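Side-chain contacts in beta 1-3 glucanase (Clostridium beijerinckii NCIMB 8052, PDB 5H4E), which probably hydrolyses beta-1,3-glucan chains, as a glycoside hydrolase family 64 beta-1,3-glucanase domain: residues Thr1-Ser6 with Thr10-Asn15; Pro122-Ala125 with Asn131-Ile134; Asn231-Tyr236 with His310-Pro315. All coordinates share one frame; numbering follows the deposited sequence.

Interaction 1: Thr1-Ser6 with Thr10-Asn15; sequences TPPLKS and TLQVKN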
ATOM      1  N   THR A   1      -7.567 -26.506   4.863  1.00 40.62           N
ATOM      2  CA  THR A   1      -6.423 -25.942   5.580  1.00 32.22           C
ATOM      3  C   THR A   1      -5.095 -26.210   4.881  1.00 32.04           C
ATOM      4  O   THR A   1      -4.752 -27.358   4.601  1.00 30.48           O
ATOM      5  CB  THR A   1      -6.326 -26.495   7.003  1.00 35.16           C
ATOM      6  OG1 THR A   1      -7.465 -26.067   7.756  1.00 45.94           O
ATOM      7  CG2 THR A   1      -5.050 -25.997   7.689  1.00 29.05           C
ATOM      8  N   PRO A   2      -4.338 -25.144   4.597  1.00 27.84           N
ATOM      9  CA  PRO A   2      -2.991 -25.292   4.042  1.00 26.83           C
ATOM     10  C   PRO A   2      -2.053 -26.021   5.004  1.00 25.78           C
ATOM     11  O   PRO A   2      -2.349 -26.109   6.202  1.00 24.08           O
ATOM     12  CB  PRO A   2      -2.537 -23.837   3.814  1.00 23.01           C
ATOM     13  CG  PRO A   2      -3.505 -22.992   4.529  1.00 27.21           C
ATOM     14  CD  PRO A   2      -4.784 -23.743   4.611  1.00 28.24           C
ATOM     15  N   PRO A   3      -0.931 -26.539   4.485  1.00 25.22           N
ATOM     16  CA  PRO A   3       0.057 -27.213   5.325  1.00 23.78           C
ATOM     17  C   PRO A   3       0.645 -26.258   6.350  1.00 26.47           C
ATOM     18  O   PRO A   3       0.990 -25.124   6.010  1.00 23.21           O
ATOM     19  CB  PRO A   3       1.115 -27.677   4.321  1.00 28.04           C
ATOM     20  CG  PRO A   3       0.945 -26.778   3.150  1.00 26.57           C
ATOM     21  CD  PRO A   3      -0.512 -26.490   3.074  1.00 24.32           C
ATOM     22  N   LEU A   4       0.757 -26.714   7.591  1.00 24.55           N
ATOM     23  CA  LEU A   4       1.250 -25.863   8.659  1.00 23.96           C
ATOM     24  C   LEU A   4       2.546 -26.406   9.242  1.00 27.19           C
ATOM     25  O   LEU A   4       2.813 -27.606   9.199  1.00 25.64           O
ATOM     26  CB  LEU A   4       0.198 -25.725   9.750  1.00 21.43           C
ATOM     27  CG  LEU A   4      -1.168 -25.322   9.177  1.00 25.14           C
ATOM     28  CD1 LEU A   4      -2.263 -25.502  10.197  1.00 29.27           C
ATOM     29  CD2 LEU A   4      -1.126 -23.878   8.662  1.00 22.23           C
ATOM     30  N   LYS A   5       3.352 -25.503   9.776  1.00 21.91           N
ATOM     31  CA  LYS A   5       4.569 -25.883  10.476  1.00 27.59           C
ATOM     32  C   LYS A   5       4.535 -25.217  11.823  1.00 24.94           C
ATOM     33  O   LYS A   5       4.238 -24.037  11.908  1.00 23.78           O
ATOM     34  CB  LYS A   5       5.821 -25.465   9.706  1.00 24.88           C
ATOM     35  CG  LYS A   5       6.375 -26.550   8.827  1.00 31.65           C
ATOM     36  CD  LYS A   5       7.382 -26.009   7.818  1.00 31.24           C
ATOM     37  CE  LYS A   5       8.527 -25.293   8.496  1.00 30.23           C
ATOM     38  NZ  LYS A   5       9.679 -25.162   7.552  1.00 26.75           N
ATOM     39  N   SER A   6       4.828 -25.970  12.876  1.00 26.04           N
ATOM     40  CA  SER A   6       4.887 -25.376  14.197  1.00 23.62           C
ATOM     41  C   SER A   6       5.892 -24.225  14.185  1.00 26.47           C
ATOM     42  O   SER A   6       7.034 -24.391  13.745  1.00 28.16           O
ATOM     43  CB  SER A   6       5.258 -26.422  15.253  1.00 28.90           C
ATOM     44  OG  SER A   6       5.037 -25.906  16.555  1.00 31.11           O
ATOM     45  N   THR A  10       1.507 -19.989   7.536  1.00 18.49           N
ATOM     46  CA  THR A  10       1.488 -20.356   6.129  1.00 16.81           C
ATOM     47  C   THR A  10       0.672 -19.342   5.335  1.00 18.12           C
ATOM     48  O   THR A  10      -0.419 -18.943   5.752  1.00 17.63           O
ATOM     49  CB  THR A  10       0.914 -21.773   5.929  1.00 20.49           C
ATOM     50  OG1 THR A  10       1.712 -22.707   6.663  1.00 18.69           O
ATOM     51  CG2 THR A  10       0.900 -22.159   4.448  1.00 18.12           C
ATOM     52  N   LEU A  11       1.222 -18.924   4.199  1.00 15.59           N
ATOM     53  CA  LEU A  11       0.519 -18.094   3.238  1.00 17.45           C
ATOM     54  C   LEU A  11       0.209 -18.926   1.986  1.00 17.78           C
ATOM     55  O   LEU A  11       1.109 -19.294   1.240  1.00 19.60           O
ATOM     56  CB  LEU A  11       1.363 -16.870   2.893  1.00 16.97           C
ATOM     57  CG  LEU A  11       1.890 -16.094   4.104  1.00 17.09           C
ATOM     58  CD1 LEU A  11       2.814 -14.997   3.647  1.00 18.12           C
ATOM     59  CD2 LEU A  11       0.743 -15.511   4.944  1.00 17.33           C
ATOM     60  N   GLN A  12      -1.064 -19.242   1.774  1.00 16.86           N
ATOM     61  CA  GLN A  12      -1.462 -20.120   0.680  1.00 18.63           C
ATOM     62  C   GLN A  12      -1.936 -19.307  -0.517  1.00 19.88           C
ATOM     63  O   GLN A  12      -2.872 -18.528  -0.389  1.00 19.45           O
ATOM     64  CB  GLN A  12      -2.575 -21.069   1.140  1.00 23.71           C
ATOM     65  CG  GLN A  12      -3.180 -21.923   0.028  1.00 20.76           C
ATOM     66  CD  GLN A  12      -2.237 -23.035  -0.401  1.00 22.62           C
ATOM     67  OE1 GLN A  12      -1.850 -23.884   0.409  1.00 24.53           O
ATOM     68  NE2 GLN A  12      -1.833 -23.015  -1.662  1.00 18.37           N
ATOM     69  N   VAL A  13      -1.295 -19.477  -1.676  1.00 18.96           N
ATOM     70  CA  VAL A  13      -1.802 -18.821  -2.885  1.00 19.23           C
ATOM     71  C   VAL A  13      -2.953 -19.650  -3.445  1.00 21.63           C
ATOM     72  O   VAL A  13      -2.840 -20.874  -3.577  1.00 20.50           O
ATOM     73  CB  VAL A  13      -0.709 -18.635  -3.977  1.00 17.87           C
ATOM     74  CG1 VAL A  13      -1.290 -17.909  -5.198  1.00 18.70           C
ATOM     75  CG2 VAL A  13       0.482 -17.846  -3.427  1.00 16.94           C
ATOM     76  N   LYS A  14      -4.070 -18.989  -3.740  1.00 17.20           N
ATOM     77  CA  LYS A  14      -5.198 -19.644  -4.396  1.00 17.59           C
ATOM     78  C   LYS A  14      -5.480 -19.020  -5.763  1.00 19.50           C
ATOM     79  O   LYS A  14      -5.718 -17.815  -5.877  1.00 19.08           O
ATOM     80  CB  LYS A  14      -6.448 -19.580  -3.512  1.00 22.24           C
ATOM     81  CG  LYS A  14      -7.653 -20.282  -4.097  1.00 27.97           C
ATOM     82  CD  LYS A  14      -7.552 -21.791  -3.970  1.00 35.09           C
ATOM     83  CE  LYS A  14      -8.775 -22.456  -4.589  1.00 38.08           C
ATOM     84  NZ  LYS A  14     -10.021 -21.699  -4.238  1.00 37.09           N
ATOM     85  N   ASN A  15      -5.474 -19.858  -6.794  1.00 21.94           N
ATOM     86  CA  ASN A  15      -5.686 -19.418  -8.174  1.00 18.27           C
ATOM     87  C   ASN A  15      -7.167 -19.254  -8.498  1.00 23.73           C
ATOM     88  O   ASN A  15      -7.886 -20.247  -8.680  1.00 22.04           O
ATOM     89  CB  ASN A  15      -5.026 -20.434  -9.120  1.00 21.01           C
ATOM     90  CG  ASN A  15      -5.071 -20.026 -10.589  1.00 22.48           C
ATOM     91  OD1 ASN A  15      -5.756 -19.088 -10.978  1.00 23.41           O
ATOM     92  ND2 ASN A  15      -4.333 -20.755 -11.410  1.00 22.59           N
TER
HETATM   93  O   HOH W   1       2.720 -22.885   9.260  1.00 22.05           O
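The hydroxyl OG1 of Thr10 is held by two bonds: it donates to the backbone O of Pro3 at 2.6 Å and accepts from water 1, whose O lies 2.8 Å from Thr10 OG1. That water in turn accepts from Lys5 N at 2.7 Å, so one threonine side chain fastens the N-terminal arm through both a carbonyl and, by way of the water, an amide. The donor lies in the plane of the Pro3 carbonyl, with a C=O...OG1 angle of 149°. OG1 stands anti to the carbonyl carbon (chi1 -59°), which leaves the methyl CG2 facing Pro2, 3.9 Å from Pro2 CB. Leu4 crosses the threonine nearly at a right angle, its CD2 3.7 Å from Thr10 OG1. Farther along, Pro2 lays CB against the side chain of Gln12, 3.5 Å from OE1. The Gln12 chain is bent at chi2, and its amide is fixed by a straight bond from NE2 to Val13 O and by a bond to Ser85. Strand 9-16 runs between strands 86-92 and 366-374 of a mixed sheet; the arm lies over it, with Pro3 on Tyr86 and Tyr88, and Pro2 on Tyr368.

Interaction 2: Pro122-Ala125 with Asn131-Ile134; sequences PNLA and NTGI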
ATOM      1  N   PRO A 122       9.554  -2.987  -8.718  1.00 27.95           N
ATOM      2  CA  PRO A 122       9.141  -2.232  -9.906  1.00 24.19           C
ATOM      3  C   PRO A 122       9.026  -0.741  -9.619  1.00 25.97           C
ATOM      4  O   PRO A 122       8.449  -0.344  -8.610  1.00 27.13           O
ATOM      5  CB  PRO A 122       7.768  -2.825 -10.244  1.00 24.93           C
ATOM      6  CG  PRO A 122       7.800  -4.206  -9.646  1.00 24.09           C
ATOM      7  CD  PRO A 122       8.632  -4.095  -8.404  1.00 25.92           C
ATOM      8  N   ASN A 123       9.598   0.077 -10.488  1.00 22.11           N
ATOM      9  CA  ASN A 123       9.335   1.498 -10.438  1.00 26.54           C
ATOM     10  C   ASN A 123       8.651   1.880 -11.730  1.00 24.94           C
ATOM     11  O   ASN A 123       9.312   2.238 -12.703  1.00 23.06           O
ATOM     12  CB  ASN A 123      10.612   2.311 -10.246  1.00 27.22           C
ATOM     13  CG  ASN A 123      10.372   3.814 -10.381  1.00 29.13           C
ATOM     14  OD1 ASN A 123       9.238   4.291 -10.269  1.00 25.85           O
ATOM     15  ND2 ASN A 123      11.439   4.564 -10.632  1.00 30.56           N
ATOM     16  N   LEU A 124       7.327   1.811 -11.745  1.00 21.64           N
ATOM     17  CA  LEU A 124       6.598   1.984 -12.998  1.00 24.61           C
ATOM     18  C   LEU A 124       6.499   3.448 -13.425  1.00 24.88           C
ATOM     19  O   LEU A 124       5.867   3.755 -14.433  1.00 25.77           O
ATOM     20  CB  LEU A 124       5.202   1.377 -12.886  1.00 23.41           C
ATOM     21  CG  LEU A 124       5.246  -0.118 -12.581  1.00 23.59           C
ATOM     22  CD1 LEU A 124       3.848  -0.693 -12.433  1.00 21.68           C
ATOM     23  CD2 LEU A 124       6.066  -0.879 -13.648  1.00 24.13           C
ATOM     24  N   ALA A 125       7.122   4.348 -12.667  1.00 21.96           N
ATOM     25  CA  ALA A 125       7.251   5.736 -13.109  1.00 22.42           C
ATOM     26  C   ALA A 125       8.309   5.827 -14.213  1.00 24.71           C
ATOM     27  O   ALA A 125       8.319   6.773 -15.011  1.00 22.71           O
ATOM     28  CB  ALA A 125       7.607   6.647 -11.939  1.00 21.79           C
ATOM     29  N   ASN A 131       9.968  -4.228 -15.504  1.00 21.84           N
ATOM     30  CA  ASN A 131       8.693  -4.818 -15.118  1.00 21.80           C
ATOM     31  C   ASN A 131       7.480  -4.165 -15.776  1.00 20.55           C
ATOM     32  O   ASN A 131       6.343  -4.521 -15.471  1.00 19.91           O
ATOM     33  CB  ASN A 131       8.538  -4.752 -13.599  1.00 19.57           C
ATOM     34  CG  ASN A 131       9.628  -5.514 -12.876  1.00 21.55           C
ATOM     35  OD1 ASN A 131       9.595  -6.740 -12.807  1.00 23.74           O
ATOM     36  ND2 ASN A 131      10.600  -4.793 -12.338  1.00 18.84           N
ATOM     37  N   THR A 132       7.718  -3.216 -16.676  1.00 22.37           N
ATOM     38  CA  THR A 132       6.622  -2.554 -17.376  1.00 24.18           C
ATOM     39  C   THR A 132       5.706  -3.565 -18.062  1.00 22.33           C
ATOM     40  O   THR A 132       6.164  -4.470 -18.755  1.00 21.77           O
ATOM     41  CB  THR A 132       7.141  -1.536 -18.428  1.00 25.05           C
ATOM     42  OG1 THR A 132       8.102  -2.166 -19.278  1.00 31.43           O
ATOM     43  CG2 THR A 132       7.796  -0.361 -17.733  1.00 29.58           C
ATOM     44  N   GLY A 133       4.405  -3.430 -17.841  1.00 21.90           N
ATOM     45  CA  GLY A 133       3.456  -4.312 -18.488  1.00 21.98           C
ATOM     46  C   GLY A 133       3.166  -5.645 -17.809  1.00 20.70           C
ATOM     47  O   GLY A 133       2.230  -6.346 -18.213  1.00 20.03           O
ATOM     48  N   ILE A 134       3.950  -6.027 -16.802  1.00 18.54           N
ATOM     49  CA  ILE A 134       3.737  -7.333 -16.169  1.00 18.22           C
ATOM     50  C   ILE A 134       2.564  -7.294 -15.180  1.00 18.62           C
ATOM     51  O   ILE A 134       2.412  -6.329 -14.419  1.00 20.95           O
ATOM     52  CB  ILE A 134       4.999  -7.827 -15.448  1.00 18.75           C
ATOM     53  CG1 ILE A 134       6.182  -7.910 -16.424  1.00 20.74           C
ATOM     54  CG2 ILE A 134       4.758  -9.184 -14.812  1.00 17.59           C
ATOM     55  CD1 ILE A 134       7.495  -8.289 -15.756  1.00 21.94           C
TER
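Pro122 packs against Asn131, the first residue of a type II beta turn that runs to Ile134 in the loop between strands 117-120 and 136-144. This is the close part of the contact. The proline ring and the asparagine side chain cross at a slant, with Pro122 CB 3.9 Å from Asn131 CB and Pro122 CG 3.9 Å from Asn131 CG. Asn131 is buried. With CG anti to the carbonyl carbon (chi1 -61°), its amide reaches the proline, ND2 3.8 Å from Pro122 CA. Its OD1 accepts from the backbone N of Tyr106, which ties the amide to a neighbouring loop. The other half is looser and more open. Leu124 reaches over with CD2 alone, 4.1 Å from Asn131 O, and comes within 4.5 Å of CG2 of the exposed Thr132, whose hydroxyl bonds instead to Asp129 O. Phe136 touches both Pro122 and Leu124. Asp129, from the linking residues, bonds to the backbone N of Asn123 and of Asn131, bridging the two segments. The turn closes with Ile134 N to Asn131 O at 3.1 Å. On the exposed side Asn123 forms an Asx turn: its OD1 accepts from Ala125 N at 3.2 Å, the donor standing above the side-chain carbonyl plane.

Interaction 3: Asn231-Tyr236 with His310-Pro315; sequences NDVYSY and HVMLDP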
ATOM      1  N   ASN A 231      -5.724  25.467   0.481  1.00 22.58           N
ATOM      2  CA  ASN A 231      -5.717  26.895   0.788  1.00 23.68           C
ATOM      3  C   ASN A 231      -6.910  27.301   1.652  1.00 24.65           C
ATOM      4  O   ASN A 231      -6.730  27.989   2.662  1.00 24.28           O
ATOM      5  CB  ASN A 231      -5.697  27.727  -0.503  1.00 22.54           C
ATOM      6  CG  ASN A 231      -4.332  27.706  -1.194  1.00 27.24           C
ATOM      7  OD1 ASN A 231      -3.308  27.556  -0.543  1.00 26.71           O
ATOM      8  ND2 ASN A 231      -4.324  27.872  -2.516  1.00 35.42           N
ATOM      9  N   ASP A 232      -8.111  26.862   1.264  1.00 20.69           N
ATOM     10  CA  ASP A 232      -9.333  27.199   2.008  1.00 21.56           C
ATOM     11  C   ASP A 232      -9.239  26.695   3.433  1.00 22.89           C
ATOM     12  O   ASP A 232      -9.571  27.411   4.384  1.00 22.15           O
ATOM     13  CB  ASP A 232     -10.582  26.598   1.346  1.00 22.78           C
ATOM     14  CG  ASP A 232     -10.941  27.274   0.049  1.00 23.89           C
ATOM     15  OD1 ASP A 232     -10.452  28.395  -0.189  1.00 25.10           O
ATOM     16  OD2 ASP A 232     -11.725  26.688  -0.724  1.00 23.15           O
ATOM     17  N   VAL A 233      -8.786  25.449   3.567  1.00 19.00           N
ATOM     18  CA  VAL A 233      -8.702  24.791   4.863  1.00 18.75           C
ATOM     19  C   VAL A 233      -7.682  25.466   5.779  1.00 21.66           C
ATOM     20  O   VAL A 233      -7.969  25.732   6.954  1.00 21.76           O
ATOM     21  CB  VAL A 233      -8.358  23.279   4.700  1.00 20.23           C
ATOM     22  CG1 VAL A 233      -7.912  22.670   6.027  1.00 17.01           C
ATOM     23  CG2 VAL A 233      -9.560  22.533   4.135  1.00 17.54           C
ATOM     24  N   TYR A 234      -6.495  25.761   5.259  1.00 19.63           N
ATOM     25  CA  TYR A 234      -5.517  26.490   6.077  1.00 22.58           C
ATOM     26  C   TYR A 234      -5.975  27.919   6.444  1.00 24.34           C
ATOM     27  O   TYR A 234      -5.694  28.405   7.543  1.00 23.86           O
ATOM     28  CB  TYR A 234      -4.166  26.525   5.368  1.00 24.88           C
ATOM     29  CG  TYR A 234      -3.281  25.384   5.786  1.00 22.49           C
ATOM     30  CD1 TYR A 234      -3.708  24.060   5.660  1.00 28.54           C
ATOM     31  CD2 TYR A 234      -2.025  25.619   6.330  1.00 25.30           C
ATOM     32  CE1 TYR A 234      -2.883  22.998   6.052  1.00 24.43           C
ATOM     33  CE2 TYR A 234      -1.203  24.570   6.723  1.00 26.60           C
ATOM     34  CZ  TYR A 234      -1.633  23.268   6.582  1.00 27.63           C
ATOM     35  OH  TYR A 234      -0.806  22.243   6.977  1.00 23.02           O
ATOM     36  N   SER A 235      -6.695  28.567   5.536  1.00 22.04           N
ATOM     37  CA  SER A 235      -7.233  29.905   5.784  1.00 25.58           C
ATOM     38  C   SER A 235      -8.308  29.848   6.870  1.00 25.24           C
ATOM     39  O   SER A 235      -8.323  30.661   7.806  1.00 24.66           O
ATOM     40  CB  SER A 235      -7.794  30.490   4.484  1.00 25.99           C
ATOM     41  OG  SER A 235      -8.400  31.760   4.681  1.00 34.18           O
ATOM     42  N   TYR A 236      -9.192  28.863   6.751  1.00 21.80           N
ATOM     43  CA  TYR A 236     -10.263  28.656   7.712  1.00 21.48           C
ATOM     44  C   TYR A 236      -9.724  28.420   9.123  1.00 24.49           C
ATOM     45  O   TYR A 236     -10.154  29.080  10.067  1.00 22.89           O
ATOM     46  CB  TYR A 236     -11.146  27.479   7.271  1.00 18.09           C
ATOM     47  CG  TYR A 236     -12.358  27.283   8.149  1.00 17.54           C
ATOM     48  CD1 TYR A 236     -13.490  28.083   7.987  1.00 19.32           C
ATOM     49  CD2 TYR A 236     -12.366  26.318   9.154  1.00 19.33           C
ATOM     50  CE1 TYR A 236     -14.606  27.919   8.802  1.00 19.45           C
ATOM     51  CE2 TYR A 236     -13.482  26.141   9.977  1.00 21.58           C
ATOM     52  CZ  TYR A 236     -14.596  26.942   9.792  1.00 21.76           C
ATOM     53  OH  TYR A 236     -15.696  26.775  10.606  1.00 25.48           O
ATOM     54  N   HIS A 310     -11.838  14.494   1.847  1.00 16.53           N
ATOM     55  CA  HIS A 310     -12.504  15.806   1.832  1.00 18.65           C
ATOM     56  C   HIS A 310     -13.436  15.985   3.041  1.00 16.97           C
ATOM     57  O   HIS A 310     -14.629  16.217   2.891  1.00 17.04           O
ATOM     58  CB  HIS A 310     -13.282  16.018   0.516  1.00 16.70           C
ATOM     59  CG  HIS A 310     -13.668  17.448   0.255  1.00 18.13           C
ATOM     60  ND1 HIS A 310     -13.137  18.184  -0.787  1.00 18.22           N
ATOM     61  CD2 HIS A 310     -14.553  18.268   0.878  1.00 19.32           C
ATOM     62  CE1 HIS A 310     -13.669  19.396  -0.787  1.00 17.53           C
ATOM     63  NE2 HIS A 310     -14.531  19.473   0.210  1.00 19.95           N
ATOM     64  N   VAL A 311     -12.878  15.892   4.243  1.00 18.41           N
ATOM     65  CA  VAL A 311     -13.643  16.123   5.465  1.00 17.65           C
ATOM     66  C   VAL A 311     -12.852  16.958   6.477  1.00 19.94           C
ATOM     67  O   VAL A 311     -13.160  16.942   7.672  1.00 19.65           O
ATOM     68  CB  VAL A 311     -14.079  14.793   6.144  1.00 19.48           C
ATOM     69  CG1 VAL A 311     -15.255  14.155   5.397  1.00 18.54           C
ATOM     70  CG2 VAL A 311     -12.896  13.819   6.275  1.00 18.84           C
ATOM     71  N   MET A 312     -11.850  17.697   5.992  1.00 15.85           N
ATOM     72  CA  MET A 312     -11.014  18.521   6.868  1.00 18.57           C
ATOM     73  C   MET A 312     -11.848  19.539   7.657  1.00 20.60           C
ATOM     74  O   MET A 312     -11.482  19.925   8.766  1.00 20.63           O
ATOM     75  CB  MET A 312      -9.923  19.231   6.053  1.00 15.52           C
ATOM     76  CG  MET A 312      -8.615  18.416   5.945  1.00 18.21           C
ATOM     77  SD  MET A 312      -7.872  18.093   7.563  1.00 20.77           S
ATOM     78  CE  MET A 312      -7.151  19.694   7.972  1.00 18.58           C
ATOM     79  N   LEU A 313     -12.983  19.946   7.102  1.00 20.55           N
ATOM     80  CA  LEU A 313     -13.849  20.906   7.797  1.00 20.68           C
ATOM     81  C   LEU A 313     -14.926  20.244   8.658  1.00 22.56           C
ATOM     82  O   LEU A 313     -15.788  20.930   9.206  1.00 19.15           O
ATOM     83  CB  LEU A 313     -14.507  21.843   6.781  1.00 21.45           C
ATOM     84  CG  LEU A 313     -13.498  22.646   5.958  1.00 24.98           C
ATOM     85  CD1 LEU A 313     -14.158  23.421   4.835  1.00 25.14           C
ATOM     86  CD2 LEU A 313     -12.693  23.579   6.850  1.00 20.73           C
ATOM     87  N   ASP A 314     -14.887  18.920   8.778  1.00 18.54           N
ATOM     88  CA  ASP A 314     -15.885  18.201   9.580  1.00 20.35           C
ATOM     89  C   ASP A 314     -15.235  17.124  10.443  1.00 23.22           C
ATOM     90  O   ASP A 314     -15.499  15.930  10.251  1.00 21.13           O
ATOM     91  CB  ASP A 314     -16.952  17.575   8.664  1.00 17.95           C
ATOM     92  CG  ASP A 314     -18.160  17.030   9.431  1.00 25.11           C
ATOM     93  OD1 ASP A 314     -18.348  17.364  10.621  1.00 26.75           O
ATOM     94  OD2 ASP A 314     -18.944  16.278   8.824  1.00 27.73           O
ATOM     95  N   PRO A 315     -14.380  17.533  11.396  1.00 20.16           N
ATOM     96  CA  PRO A 315     -13.670  16.557  12.241  1.00 21.97           C
ATOM     97  C   PRO A 315     -14.579  15.616  13.045  1.00 25.27           C
ATOM     98  O   PRO A 315     -14.171  14.483  13.306  1.00 25.69           O
ATOM     99  CB  PRO A 315     -12.858  17.443  13.193  1.00 22.51           C
ATOM    100  CG  PRO A 315     -13.571  18.762  13.193  1.00 22.22           C
ATOM    101  CD  PRO A 315     -14.064  18.921  11.777  1.00 21.42           C
TER
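Val233 of helix 227-236 meets Met312 in the loop that follows helix 294-309, the two side chains crossing at about a right angle. Both methyls of Val233 take part: CG1 lies 3.6 Å from Met312 CE, while CG2 approaches Met312 CB at 3.8 Å and Leu313 CD2 at 4.3 Å. The methionine is bent at chi2 and chi3 (-61° and -76°), which folds CE back toward the valine, and its other neighbours include Val303, Ala306 and Phe307 of helix 294-309. One turn of helix later, Tyr236 carries the outer edge of the contact. With CG anti to the backbone N (chi1 -175°), the ring extends toward the loop, where Leu313 CD2 meets it obliquely, 3.6 Å from Tyr236 CD2. This part is exposed, whereas Val233 and Met312 are buried. The ring of Tyr236 also stacks with that of His240. Although the contact itself is apolar, hydroxyls of the same region hold the loop: Tyr229 OH bonds to Met312 N and Tyr237 OH to Met312 O. Met312 and Leu313 are brought against helix 227-236 by a Schellman motif at His310, whose positive phi ends helix 294-309, followed by the type I beta turn from Val311 to Asp314.

How the interactions relate
From the N terminus, the three contacts follow one another in series, with no crossing or nesting. Interaction 1 closes a very short loop, folding the arm back on the first strand of the mixed sheet. Interaction 2 closes another short loop, between strand 117-120 and strand 136-144 of the large antiparallel sheet; its nearest atoms are about 14 Å from those of interaction 1. Interaction 3 is the long-range one: its 73 intervening residues include a four-stranded antiparallel sheet and helices 279-284 and 294-309, and it joins helix 227-236 to the loop that follows them. It lies across the chain's centre from interaction 1, about 46 Å between centres.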